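Local structure of uncharacterized protein (Streptococcus pneumoniae, 3LFT) at residues Ser200-Val205 and Thr221-Val226. The protein binds L-tryptophan and is probably the substrate-binding component of an ABC transporter, though its function has not been characterised. Sequence-based numbering, arbitrary orientation.
Sequences SGFPTV and TAMVEV
Phe202 meets Met223 and Val226 in a small apolar contact between two short helices, with no hydrogen bond from one segment to the other. Residue 223 is a selenomethionine, and it lies along one face of the Phe202 ring. Met223 CB forms a CH-pi contact with the Phe202 ring, 3.7 Å from the ring centroid and 14° off the ring normal. The side chain then runs across the face toward the end of the ring attached to Phe202 CB, where Met223 CG comes within 3.5 Å of Phe202 CG. The selenium completes a Met-aromatic contact. Met223 SE is 4.1 Å from the centroid of the Phe202 ring and approaches obliquely, nearest to Phe202 CD1 at 3.5 Å. The side chain turns about the CG-SE bond (chi3 -92°), and this carries the terminal methyl away from Phe202.

At the ring edge the packing is with a single methyl. Val226 CG2 lies near the ring plane, 3.7 Å from Phe202 CD2. Phe202 CG is anti to the backbone N (chi1 -169°), and this directs the ring across to the 221-226 segment.

One polar atom also touches the ring. Met223 O lies 3.1 Å from Phe202 CE2. Met223 O also accepts a hydrogen bond from Val226 N, at 3.2 Å, in the turn that brings Val226 to the ring edge.

Phe202 and Met223 are buried, whereas Val226 is exposed. Pro218 of strand 216-218 touches both Phe202 and Met223, and Ile216 adds to the packing on Phe202. This strand is an outermost member of the four-stranded parallel sheet in one lobe. The Met223 side chain also lies about 4 Å from the bound tryptophan. The contact thus joins the helices that precede and follow that strand in the chain, beside the ligand cleft of a two-lobed periplasmic-binding-protein fold.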
# COMPACT_ATOMS: atom_id res chain seq x y z
N SER A 200 5.62 -7.86 -1.85
CA SER A 200 6.82 -8.21 -2.59
C SER A 200 7.07 -9.71 -2.62
O SER A 200 7.75 -10.20 -3.52
CB SER A 200 8.03 -7.45 -2.04
OG SER A 200 8.47 -8.03 -0.83
N GLY A 201 6.52 -10.44 -1.64
CA GLY A 201 6.68 -11.89 -1.59
C GLY A 201 5.38 -12.64 -1.75
O GLY A 201 5.28 -13.79 -1.31
N PHE A 202 4.38 -12.02 -2.38
CA PHE A 202 3.05 -12.62 -2.36
C PHE A 202 2.93 -13.99 -3.06
O PHE A 202 2.20 -14.86 -2.58
CB PHE A 202 1.95 -11.66 -2.81
CG PHE A 202 0.58 -12.19 -2.54
CD1 PHE A 202 0.11 -12.30 -1.23
CD2 PHE A 202 -0.21 -12.67 -3.58
CE1 PHE A 202 -1.13 -12.86 -0.97
CE2 PHE A 202 -1.47 -13.22 -3.30
CZ PHE A 202 -1.91 -13.31 -2.00
N PRO A 203 3.65 -14.20 -4.18
CA PRO A 203 3.58 -15.56 -4.76
C PRO A 203 4.02 -16.66 -3.80
O PRO A 203 3.55 -17.79 -3.91
CB PRO A 203 4.48 -15.45 -5.99
CG PRO A 203 4.29 -14.00 -6.41
CD PRO A 203 4.28 -13.24 -5.11
N THR A 204 4.86 -16.33 -2.81
CA THR A 204 5.28 -17.30 -1.79
C THR A 204 4.12 -17.65 -0.87
O THR A 204 3.98 -18.80 -0.45
CB THR A 204 6.46 -16.76 -0.97
OG1 THR A 204 7.55 -16.51 -1.86
CG2 THR A 204 6.90 -17.74 0.11
N VAL A 205 3.28 -16.66 -0.56
CA VAL A 205 2.08 -16.93 0.23
C VAL A 205 1.18 -17.90 -0.53
O VAL A 205 0.70 -18.89 0.04
CB VAL A 205 1.29 -15.63 0.53
CG1 VAL A 205 0.04 -15.95 1.34
CG2 VAL A 205 2.16 -14.60 1.26
N THR A 221 -5.15 -5.39 -5.58
CA THR A 221 -5.53 -6.03 -6.83
C THR A 221 -4.43 -6.94 -7.32
O THR A 221 -4.70 -8.05 -7.75
CB THR A 221 -5.91 -4.99 -7.89
OG1 THR A 221 -7.05 -4.26 -7.40
CG2 THR A 221 -6.25 -5.62 -9.23
N ALA A 222 -3.19 -6.46 -7.24
CA ALA A 222 -2.06 -7.23 -7.73
C ALA A 222 -1.87 -8.56 -7.00
O ALA A 222 -1.35 -9.50 -7.59
CB ALA A 222 -0.80 -6.40 -7.67
N MSE A 223 -2.26 -8.60 -5.72
CA MSE A 223 -2.21 -9.85 -4.96
C MSE A 223 -3.41 -10.74 -5.28
O MSE A 223 -3.25 -11.93 -5.50
CB MSE A 223 -2.12 -9.57 -3.46
CG MSE A 223 -0.75 -8.95 -3.05
SE MSE A 223 -0.47 -8.87 -1.13
CE MSE A 223 -1.14 -7.10 -0.71
N VAL A 224 -4.61 -10.16 -5.34
CA VAL A 224 -5.78 -10.94 -5.70
C VAL A 224 -5.58 -11.56 -7.07
O VAL A 224 -5.95 -12.72 -7.28
CB VAL A 224 -7.08 -10.10 -5.64
CG1 VAL A 224 -8.29 -10.90 -6.18
CG2 VAL A 224 -7.37 -9.68 -4.18
N GLU A 225 -4.97 -10.85 -8.01
CA GLU A 225 -4.88 -11.38 -9.36
C GLU A 225 -3.96 -12.58 -9.53
O GLU A 225 -4.09 -13.28 -10.53
CB GLU A 225 -4.65 -10.28 -10.39
CG GLU A 225 -3.35 -9.57 -10.34
CD GLU A 225 -3.35 -8.35 -11.28
OE1 GLU A 225 -2.45 -7.49 -11.17
OE2 GLU A 225 -4.27 -8.24 -12.14
N VAL A 226 -3.06 -12.81 -8.57
CA VAL A 226 -2.15 -13.97 -8.65
C VAL A 226 -2.47 -15.07 -7.64
O VAL A 226 -1.65 -15.94 -7.38
CB VAL A 226 -0.64 -13.59 -8.61
CG1 VAL A 226 -0.31 -12.57 -9.70
CG2 VAL A 226 -0.26 -13.05 -7.23